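Local coordinates for DNA repair protein RECN (Deinococcus radiodurans, PDB 4ABX), which probably takes part in the recombinational repair of damaged DNA as an ATP-binding, SMC-like protein, of which this chain is the coiled-coil domain, at residues E23-E34 with R130-Y141; A54-D63 with V103-A114. All coordinates share one frame; numbering follows the deposited sequence.

Contact 1: E23-E34 with R130-Y141; sequences EISEVSPDPGEE and RLSALSKLKNKY
The break in the coiled coil of RecN, where helix 6-27 ends and a short loop leads into helix 33-63, is held against helix 121-141 in part by R130, which reaches across to V27, S28 and E33. The guanidinium meets the carbonyl oxygen of V27 end-on: NH1 lies 2.9 Å from V27 O, in the carbonyl plane, and NH2 donates to the same atom, so two N-H groups grip the carbonyl just ahead of S28, which has positive phi. A weak bond from NH2 goes to S28 O. Along the adjacent NE-NH2 edge R130 holds the E33 carboxylate side-on, NE to OE1 at 3.0 Å and NH2 to OE2 at 3.1 Å. The two planes are 39° apart. E33 OE2 also accepts the backbone N of D30, which ties the type II turn D30-E33 to the same ion pair. Next to this polar cluster the V27 side chain is a knob among R130, A133, L134 and L137, its CB 3.7 Å from L137 CD1. P29 CB touches L134 CD2, and its CG and CD touch L137 CD1. E34 OE2 pairs with K138 NZ at 2.6 Å, and a water links that oxygen to L131 O. Farther along, E23 extends with CG anti to its backbone N (chi1 -177°), which brings its carboxylate to K140 NZ through OE2 and to Y141 OH, which donates to OE1; the modelled 2.4 Å is too short to be taken at face value. I24 CD1 sits over one face of the Y141 ring, 4.0 Å from its centroid, a CH-pi contact. Around this antiparallel junction, L37 of helix 33-63 touches R130 and L134, while in helix 145-169 L145 meets E34 and K138 and F151 meets the Y141 ring.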
loop_
_atom_site.group_PDB
_atom_site.type_symbol
_atom_site.label_atom_id
_atom_site.label_comp_id
_atom_site.label_asym_id
_atom_site.label_seq_id
_atom_site.Cartn_x
_atom_site.Cartn_y
_atom_site.Cartn_z
ATOM N N GLU A 23 28.779 13.711 -47.725
ATOM C CA GLU A 23 27.910 13.155 -46.684
ATOM C C GLU A 23 28.392 11.791 -46.206
ATOM O O GLU A 23 28.498 11.540 -45.006
ATOM C CB GLU A 23 26.451 13.048 -47.150
ATOM C CG GLU A 23 25.527 12.532 -46.053
ATOM C CD GLU A 23 24.063 12.466 -46.467
ATOM O OE1 GLU A 23 23.774 12.343 -47.677
ATOM O OE2 GLU A 23 23.196 12.534 -45.570
ATOM N N ILE A 24 28.670 10.910 -47.159
ATOM C CA ILE A 24 29.160 9.570 -46.860
ATOM C C ILE A 24 30.544 9.584 -46.197
ATOM O O ILE A 24 30.816 8.817 -45.270
ATOM C CB ILE A 24 29.199 8.720 -48.151
ATOM C CG1 ILE A 24 27.772 8.405 -48.609
ATOM C CG2 ILE A 24 30.020 7.441 -47.946
ATOM C CD1 ILE A 24 27.675 7.900 -50.050
ATOM N N SER A 25 31.417 10.467 -46.663
ATOM C CA SER A 25 32.790 10.483 -46.178
ATOM C C SER A 25 32.875 11.019 -44.756
ATOM O O SER A 25 33.718 10.584 -43.970
ATOM C CB SER A 25 33.680 11.306 -47.116
ATOM O OG SER A 25 33.580 10.811 -48.440
ATOM N N GLU A 26 32.004 11.965 -44.426
ATOM C CA GLU A 26 31.995 12.541 -43.082
ATOM C C GLU A 26 31.593 11.524 -42.019
ATOM O O GLU A 26 32.034 11.609 -40.873
ATOM C CB GLU A 26 31.084 13.770 -43.018
ATOM C CG GLU A 26 31.662 14.979 -43.739
ATOM C CD GLU A 26 30.721 16.165 -43.747
ATOM O OE1 GLU A 26 29.538 15.988 -43.387
ATOM O OE2 GLU A 26 31.165 17.274 -44.115
ATOM N N VAL A 27 30.762 10.561 -42.405
ATOM C CA VAL A 27 30.308 9.522 -41.482
ATOM C C VAL A 27 31.276 8.343 -41.496
ATOM O O VAL A 27 31.477 7.666 -40.478
ATOM C CB VAL A 27 28.888 9.043 -41.839
ATOM C CG1 VAL A 27 28.474 7.874 -40.955
ATOM C CG2 VAL A 27 27.903 10.194 -41.714
ATOM N N SER A 28 31.873 8.108 -42.661
ATOM C CA SER A 28 32.873 7.062 -42.839
ATOM C C SER A 28 32.375 5.678 -42.410
ATOM O O SER A 28 32.932 5.065 -41.495
ATOM C CB SER A 28 34.163 7.431 -42.101
ATOM O OG SER A 28 35.167 6.469 -42.349
ATOM N N PRO A 29 31.329 5.178 -43.084
ATOM C CA PRO A 29 30.751 3.869 -42.759
ATOM C C PRO A 29 31.741 2.726 -42.972
ATOM O O PRO A 29 32.399 2.648 -44.010
ATOM C CB PRO A 29 29.578 3.749 -43.738
ATOM C CG PRO A 29 29.912 4.690 -44.856
ATOM C CD PRO A 29 30.616 5.833 -44.194
ATOM N N ASP A 30 31.834 1.843 -41.986
ATOM C CA ASP A 30 32.744 0.705 -42.053
ATOM C C ASP A 30 31.942 -0.588 -42.030
ATOM O O ASP A 30 31.574 -1.079 -40.960
ATOM C CB ASP A 30 33.725 0.757 -40.882
ATOM C CG ASP A 30 34.615 -0.474 -40.797
ATOM O OD1 ASP A 30 34.836 -1.143 -41.828
ATOM O OD2 ASP A 30 35.099 -0.766 -39.685
ATOM N N PRO A 31 31.663 -1.144 -43.220
ATOM C CA PRO A 31 30.812 -2.333 -43.300
ATOM C C PRO A 31 31.218 -3.370 -42.258
ATOM O O PRO A 31 32.404 -3.662 -42.102
ATOM C CB PRO A 31 31.069 -2.850 -44.713
ATOM C CG PRO A 31 31.432 -1.616 -45.495
ATOM C CD PRO A 31 32.213 -0.761 -44.533
ATOM N N GLY A 32 30.241 -3.901 -41.533
ATOM C CA GLY A 32 30.527 -4.853 -40.472
ATOM C C GLY A 32 30.443 -4.278 -39.066
ATOM O O GLY A 32 30.179 -5.010 -38.111
ATOM N N GLU A 33 30.653 -2.969 -38.932
ATOM C CA GLU A 33 30.691 -2.336 -37.611
ATOM C C GLU A 33 29.367 -2.443 -36.850
ATOM O O GLU A 33 29.337 -2.293 -35.627
ATOM C CB GLU A 33 31.117 -0.865 -37.716
ATOM C CG GLU A 33 30.043 0.072 -38.300
ATOM C CD GLU A 33 30.483 1.534 -38.310
ATOM O OE1 GLU A 33 30.640 2.118 -37.218
ATOM O OE2 GLU A 33 30.680 2.098 -39.409
ATOM N N GLU A 34 28.275 -2.697 -37.566
ATOM C CA GLU A 34 26.956 -2.731 -36.934
ATOM C C GLU A 34 26.763 -3.928 -36.013
ATOM O O GLU A 34 25.925 -3.882 -35.103
ATOM C CB GLU A 34 25.840 -2.680 -37.981
ATOM C CG GLU A 34 25.698 -1.327 -38.657
ATOM C CD GLU A 34 24.770 -1.362 -39.858
ATOM O OE1 GLU A 34 24.950 -2.237 -40.734
ATOM O OE2 GLU A 34 23.859 -0.511 -39.923
ATOM N N ARG A 130 25.585 6.551 -33.268
ATOM C CA ARG A 130 26.315 5.954 -34.387
ATOM C C ARG A 130 25.372 5.145 -35.272
ATOM O O ARG A 130 25.414 5.245 -36.498
ATOM C CB ARG A 130 27.462 5.061 -33.893
ATOM C CG ARG A 130 28.313 4.447 -35.018
ATOM C CD ARG A 130 29.065 5.523 -35.819
ATOM N NE ARG A 130 29.850 4.963 -36.921
ATOM C CZ ARG A 130 30.389 5.688 -37.900
ATOM N NH1 ARG A 130 30.224 7.006 -37.921
ATOM N NH2 ARG A 130 31.087 5.099 -38.863
ATOM N N LEU A 131 24.524 4.341 -34.637
ATOM C CA LEU A 131 23.558 3.517 -35.353
ATOM C C LEU A 131 22.581 4.378 -36.146
ATOM O O LEU A 131 22.172 4.026 -37.255
ATOM C CB LEU A 131 22.796 2.623 -34.369
ATOM C CG LEU A 131 23.611 1.466 -33.790
ATOM C CD1 LEU A 131 22.865 0.776 -32.647
ATOM C CD2 LEU A 131 23.962 0.481 -34.895
ATOM N N SER A 132 22.199 5.507 -35.563
ATOM C CA SER A 132 21.302 6.440 -36.231
ATOM C C SER A 132 21.974 7.064 -37.446
ATOM O O SER A 132 21.335 7.255 -38.479
ATOM C CB SER A 132 20.854 7.545 -35.275
ATOM O OG SER A 132 20.106 8.526 -35.971
ATOM N N ALA A 133 23.261 7.381 -37.319
ATOM C CA ALA A 133 23.995 7.984 -38.428
ATOM C C ALA A 133 24.131 6.985 -39.571
ATOM O O ALA A 133 23.975 7.341 -40.739
ATOM C CB ALA A 133 25.363 8.485 -37.971
ATOM N N LEU A 134 24.410 5.730 -39.230
ATOM C CA LEU A 134 24.528 4.676 -40.236
ATOM C C LEU A 134 23.177 4.398 -40.904
ATOM O O LEU A 134 23.113 4.184 -42.118
ATOM C CB LEU A 134 25.123 3.392 -39.630
ATOM C CG LEU A 134 26.570 3.491 -39.145
ATOM C CD1 LEU A 134 26.983 2.250 -38.355
ATOM C CD2 LEU A 134 27.524 3.737 -40.320
ATOM N N SER A 135 22.105 4.410 -40.114
ATOM C CA SER A 135 20.748 4.203 -40.637
ATOM C C SER A 135 20.332 5.283 -41.632
ATOM O O SER A 135 19.730 4.992 -42.668
ATOM C CB SER A 135 19.718 4.159 -39.499
ATOM O OG SER A 135 19.849 2.977 -38.736
ATOM N N LYS A 136 20.636 6.533 -41.307
ATOM C CA LYS A 136 20.332 7.636 -42.212
ATOM C C LYS A 136 21.015 7.444 -43.571
ATOM O O LYS A 136 20.416 7.719 -44.613
ATOM C CB LYS A 136 20.724 8.974 -41.585
ATOM C CG LYS A 136 19.955 9.294 -40.307
ATOM C CD LYS A 136 20.343 10.655 -39.744
ATOM C CE LYS A 136 19.538 10.989 -38.491
ATOM N NZ LYS A 136 19.900 12.324 -37.934
ATOM N N LEU A 137 22.256 6.956 -43.555
ATOM C CA LEU A 137 22.995 6.685 -44.794
ATOM C C LEU A 137 22.385 5.542 -45.597
ATOM O O LEU A 137 22.281 5.620 -46.826
ATOM C CB LEU A 137 24.464 6.362 -44.498
ATOM C CG LEU A 137 25.374 7.535 -44.138
ATOM C CD1 LEU A 137 26.828 7.085 -44.142
ATOM C CD2 LEU A 137 25.168 8.676 -45.121
ATOM N N LYS A 138 22.000 4.474 -44.902
ATOM C CA LYS A 138 21.385 3.319 -45.548
ATOM C C LYS A 138 20.022 3.674 -46.156
ATOM O O LYS A 138 19.625 3.115 -47.178
ATOM C CB LYS A 138 21.268 2.142 -44.566
ATOM C CG LYS A 138 22.622 1.661 -44.019
ATOM C CD LYS A 138 22.535 0.310 -43.316
ATOM C CE LYS A 138 21.804 0.401 -41.992
ATOM N NZ LYS A 138 21.719 -0.938 -41.328
ATOM N N ASN A 139 19.320 4.618 -45.536
ATOM C CA ASN A 139 18.029 5.084 -46.046
ATOM C C ASN A 139 18.129 5.871 -47.360
ATOM O O ASN A 139 17.147 5.988 -48.102
ATOM C CB ASN A 139 17.298 5.924 -44.992
ATOM C CG ASN A 139 16.709 5.075 -43.867
ATOM O OD1 ASN A 139 16.493 3.871 -44.027
ATOM N ND2 ASN A 139 16.447 5.703 -42.724
ATOM N N LYS A 140 19.310 6.413 -47.641
ATOM C CA LYS A 140 19.535 7.160 -48.879
ATOM C C LYS A 140 20.329 6.357 -49.911
ATOM O O LYS A 140 20.031 6.399 -51.102
ATOM C CB LYS A 140 20.277 8.471 -48.589
ATOM C CG LYS A 140 19.605 9.380 -47.567
ATOM C CD LYS A 140 20.456 10.624 -47.305
ATOM C CE LYS A 140 19.841 11.504 -46.225
ATOM N NZ LYS A 140 20.699 12.677 -45.916
ATOM N N TYR A 141 21.333 5.623 -49.443
ATOM C CA TYR A 141 22.317 5.013 -50.327
ATOM C C TYR A 141 22.432 3.498 -50.170
ATOM O O TYR A 141 23.297 2.877 -50.798
ATOM C CB TYR A 141 23.697 5.629 -50.068
ATOM C CG TYR A 141 23.720 7.135 -49.986
ATOM C CD1 TYR A 141 23.491 7.913 -51.113
ATOM C CD2 TYR A 141 23.998 7.779 -48.787
ATOM C CE1 TYR A 141 23.519 9.291 -51.048
ATOM C CE2 TYR A 141 24.037 9.163 -48.715
ATOM C CZ TYR A 141 23.788 9.913 -49.849
ATOM O OH TYR A 141 23.813 11.285 -49.790
HETATM O O HOH W 1 22.217 1.170 -38.298
#

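Contact 2: A54-D63 with V103-A114; sequences AAGGVELLSD and VQAIAGELRDVA
R111 reaches across to V58 and D63, and can be followed outward from its CB, which lies 4.1 Å from V58 CG2. A chi1 of -161° points the chain away from its own backbone N, and the bend at chi3 (-48°) brings the guanidinium over V58 and up to D63 on segment 54-63. There the guanidinium lies with one face against V58 CG1, 3.6 Å from NH1, while its edge meets D63 end-on: NH1 bonds OD2 at 2.8 Å and NH2 bonds OD1 at 3.3 Å. Both oxygens lie in the guanidinium plane, though the carboxylate is turned 25° against it. A methionine in place of R111 would probably leave the D63 carboxylate without its charged mate and V58 CG1 without the flat group that covers it. Beside this ion pair the interface is apolar. L61 is a knob among V103, I106, A107 and L110, with CD1 4.0 Å from I106 CG2. L110 in turn is a knob among A54, G57, V58 and L61; a CB on G57 would be tight against L110 CD1. The small A54 lets the helices close in, its CB 3.5 Å from L110 O, and the axes of the two segments approach to 8.4 Å. L92 of the second subunit packs on L110. Reciprocal knobs-into-holes between antiparallel helices, edged by a salt bridge, are characteristic of an antiparallel coiled coil, here an arm of RecN.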
loop_
_atom_site.group_PDB
_atom_site.type_symbol
_atom_site.label_atom_id
_atom_site.label_comp_id
_atom_site.label_asym_id
_atom_site.label_seq_id
_atom_site.Cartn_x
_atom_site.Cartn_y
_atom_site.Cartn_z
ATOM N N ALA A 54 14.825 -1.917 -10.718
ATOM C CA ALA A 54 15.160 -1.805 -9.300
ATOM C C ALA A 54 14.745 -0.460 -8.705
ATOM O O ALA A 54 14.333 -0.394 -7.543
ATOM C CB ALA A 54 16.648 -2.055 -9.076
ATOM N N ALA A 55 14.852 0.608 -9.493
ATOM C CA ALA A 55 14.424 1.930 -9.031
ATOM C C ALA A 55 12.908 1.994 -8.824
ATOM O O ALA A 55 12.426 2.525 -7.822
ATOM C CB ALA A 55 14.875 3.012 -10.000
ATOM N N GLY A 56 12.162 1.454 -9.782
ATOM C CA GLY A 56 10.715 1.425 -9.690
ATOM C C GLY A 56 10.239 0.639 -8.481
ATOM O O GLY A 56 9.323 1.063 -7.781
ATOM N N GLY A 57 10.870 -0.504 -8.235
ATOM C CA GLY A 57 10.525 -1.335 -7.096
ATOM C C GLY A 57 10.757 -0.636 -5.771
ATOM O O GLY A 57 9.932 -0.713 -4.860
ATOM N N VAL A 58 11.894 0.043 -5.659
ATOM C CA VAL A 58 12.218 0.800 -4.460
ATOM C C VAL A 58 11.160 1.872 -4.195
ATOM O O VAL A 58 10.700 2.043 -3.063
ATOM C CB VAL A 58 13.617 1.436 -4.574
ATOM C CG1 VAL A 58 13.832 2.476 -3.479
ATOM C CG2 VAL A 58 14.682 0.356 -4.511
ATOM N N GLU A 59 10.762 2.578 -5.247
ATOM C CA GLU A 59 9.748 3.622 -5.135
ATOM C C GLU A 59 8.419 3.082 -4.590
ATOM O O GLU A 59 7.838 3.656 -3.670
ATOM C CB GLU A 59 9.528 4.290 -6.494
ATOM C CG GLU A 59 8.776 5.610 -6.427
ATOM C CD GLU A 59 9.616 6.731 -5.840
ATOM O OE1 GLU A 59 10.811 6.496 -5.551
ATOM O OE2 GLU A 59 9.081 7.848 -5.676
ATOM N N LEU A 60 7.951 1.973 -5.157
ATOM C CA LEU A 60 6.645 1.411 -4.807
ATOM C C LEU A 60 6.640 0.685 -3.465
ATOM O O LEU A 60 5.616 0.636 -2.778
ATOM C CB LEU A 60 6.162 0.452 -5.900
ATOM C CG LEU A 60 5.776 1.048 -7.255
ATOM C CD1 LEU A 60 5.791 -0.025 -8.346
ATOM C CD2 LEU A 60 4.422 1.750 -7.200
ATOM N N LEU A 61 7.777 0.107 -3.093
ATOM C CA LEU A 61 7.841 -0.655 -1.854
ATOM C C LEU A 61 8.134 0.238 -0.653
ATOM O O LEU A 61 7.743 -0.084 0.466
ATOM C CB LEU A 61 8.899 -1.761 -1.937
ATOM C CG LEU A 61 8.644 -2.957 -2.856
ATOM C CD1 LEU A 61 9.749 -3.983 -2.678
ATOM C CD2 LEU A 61 7.271 -3.586 -2.584
ATOM N N SER A 62 8.808 1.362 -0.885
ATOM C CA SER A 62 9.436 2.077 0.220
ATOM C C SER A 62 9.483 3.607 0.111
ATOM O O SER A 62 9.057 4.303 1.028
ATOM C CB SER A 62 10.855 1.530 0.433
ATOM O OG SER A 62 11.443 2.068 1.605
ATOM N N ASP A 63 10.006 4.125 -0.999
ATOM C CA ASP A 63 10.346 5.546 -1.090
ATOM C C ASP A 63 9.238 6.478 -1.584
ATOM O O ASP A 63 9.248 7.668 -1.269
ATOM C CB ASP A 63 11.599 5.740 -1.952
ATOM C CG ASP A 63 12.865 5.301 -1.246
ATOM O OD1 ASP A 63 12.763 4.607 -0.209
ATOM O OD2 ASP A 63 13.963 5.649 -1.733
ATOM N N VAL A 103 9.616 -7.053 3.172
ATOM C CA VAL A 103 9.418 -6.042 2.140
ATOM C C VAL A 103 10.501 -4.971 2.201
ATOM O O VAL A 103 11.011 -4.536 1.169
ATOM C CB VAL A 103 8.010 -5.400 2.222
ATOM C CG1 VAL A 103 7.973 -4.097 1.450
ATOM C CG2 VAL A 103 6.959 -6.367 1.687
ATOM N N GLN A 104 10.852 -4.560 3.415
ATOM C CA GLN A 104 11.890 -3.559 3.618
ATOM C C GLN A 104 13.254 -4.108 3.217
ATOM O O GLN A 104 14.053 -3.417 2.583
ATOM C CB GLN A 104 11.897 -3.091 5.076
ATOM C CG GLN A 104 10.606 -2.392 5.488
ATOM C CD GLN A 104 10.563 -2.040 6.964
ATOM O OE1 GLN A 104 10.976 -2.826 7.817
ATOM N NE2 GLN A 104 10.057 -0.850 7.271
ATOM N N ALA A 105 13.508 -5.361 3.580
ATOM C CA ALA A 105 14.757 -6.022 3.233
ATOM C C ALA A 105 14.893 -6.090 1.715
ATOM O O ALA A 105 15.949 -5.780 1.154
ATOM C CB ALA A 105 14.813 -7.418 3.849
ATOM N N ILE A 106 13.808 -6.475 1.048
ATOM C CA ILE A 106 13.802 -6.553 -0.407
ATOM C C ILE A 106 14.049 -5.181 -1.039
ATOM O O ILE A 106 14.821 -5.059 -1.991
ATOM C CB ILE A 106 12.495 -7.154 -0.934
ATOM C CG1 ILE A 106 12.434 -8.650 -0.603
ATOM C CG2 ILE A 106 12.377 -6.935 -2.438
ATOM C CD1 ILE A 106 11.065 -9.263 -0.844
ATOM N N ALA A 107 13.404 -4.152 -0.497
ATOM C CA ALA A 107 13.615 -2.793 -0.984
ATOM C C ALA A 107 15.075 -2.366 -0.819
ATOM O O ALA A 107 15.614 -1.627 -1.643
ATOM C CB ALA A 107 12.677 -1.814 -0.272
ATOM N N GLY A 108 15.715 -2.839 0.246
ATOM C CA GLY A 108 17.126 -2.564 0.476
ATOM C C GLY A 108 18.045 -3.196 -0.558
ATOM O O GLY A 108 18.980 -2.556 -1.049
ATOM N N GLU A 109 17.787 -4.456 -0.894
ATOM C CA GLU A 109 18.596 -5.150 -1.893
ATOM C C GLU A 109 18.414 -4.532 -3.276
ATOM O O GLU A 109 19.371 -4.412 -4.055
ATOM C CB GLU A 109 18.252 -6.635 -1.937
ATOM C CG GLU A 109 19.441 -7.544 -1.664
ATOM C CD GLU A 109 19.557 -7.915 -0.203
ATOM O OE1 GLU A 109 18.666 -8.635 0.291
ATOM O OE2 GLU A 109 20.529 -7.485 0.451
ATOM N N LEU A 110 17.180 -4.146 -3.579
ATOM C CA LEU A 110 16.884 -3.464 -4.831
ATOM C C LEU A 110 17.663 -2.159 -4.935
ATOM O O LEU A 110 18.209 -1.835 -5.989
ATOM C CB LEU A 110 15.384 -3.200 -4.954
ATOM C CG LEU A 110 14.520 -4.442 -5.180
ATOM C CD1 LEU A 110 13.035 -4.087 -5.142
ATOM C CD2 LEU A 110 14.885 -5.128 -6.497
ATOM N N ARG A 111 17.703 -1.406 -3.841
ATOM C CA ARG A 111 18.444 -0.152 -3.819
ATOM C C ARG A 111 19.916 -0.415 -4.112
ATOM O O ARG A 111 20.570 0.371 -4.793
ATOM C CB ARG A 111 18.283 0.547 -2.468
ATOM C CG ARG A 111 18.614 2.028 -2.493
ATOM C CD ARG A 111 18.592 2.623 -1.094
ATOM N NE ARG A 111 17.391 2.258 -0.345
ATOM C CZ ARG A 111 16.235 2.913 -0.415
ATOM N NH1 ARG A 111 16.117 3.969 -1.207
ATOM N NH2 ARG A 111 15.198 2.511 0.307
ATOM N N ASP A 112 20.433 -1.527 -3.594
ATOM C CA ASP A 112 21.806 -1.941 -3.870
ATOM C C ASP A 112 22.010 -2.256 -5.350
ATOM O O ASP A 112 23.049 -1.923 -5.918
ATOM C CB ASP A 112 22.201 -3.151 -3.017
ATOM C CG ASP A 112 22.458 -2.785 -1.567
ATOM O OD1 ASP A 112 22.615 -1.581 -1.272
ATOM O OD2 ASP A 112 22.513 -3.704 -0.720
ATOM N N VAL A 113 21.026 -2.903 -5.971
ATOM C CA VAL A 113 21.117 -3.207 -7.398
ATOM C C VAL A 113 21.253 -1.916 -8.193
ATOM O O VAL A 113 22.126 -1.794 -9.049
ATOM C CB VAL A 113 19.885 -3.983 -7.914
ATOM C CG1 VAL A 113 19.899 -4.058 -9.450
ATOM C CG2 VAL A 113 19.823 -5.374 -7.302
ATOM N N ALA A 114 20.385 -0.952 -7.901
ATOM C CA ALA A 114 20.400 0.323 -8.604
ATOM C C ALA A 114 21.701 1.072 -8.351
ATOM O O ALA A 114 22.338 1.558 -9.283
ATOM C CB ALA A 114 19.205 1.173 -8.191
#

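How the contacts relate
From the N terminus the chain runs along helix 6-27, makes the turn at 28-32 and enters helix 33-63, whose first residues belong to contact 1 and whose last belong to contact 2. Helix 68-83 follows, and helix 87-115 comes back to close the inner loop at contact 2. Helix 121-141 then returns to the junction of helices 6-27 and 33-63, closing the outer loop at contact 1, so that contact 2 is nested within it. The two lie on opposite sides of the chain's centre, with centres about 41 Å apart. Helix 33-63 pairs with helix 121-141 at one end and with helix 87-115 at the other; contact 1 also ties the end of helix 6-27 to helix 121-141.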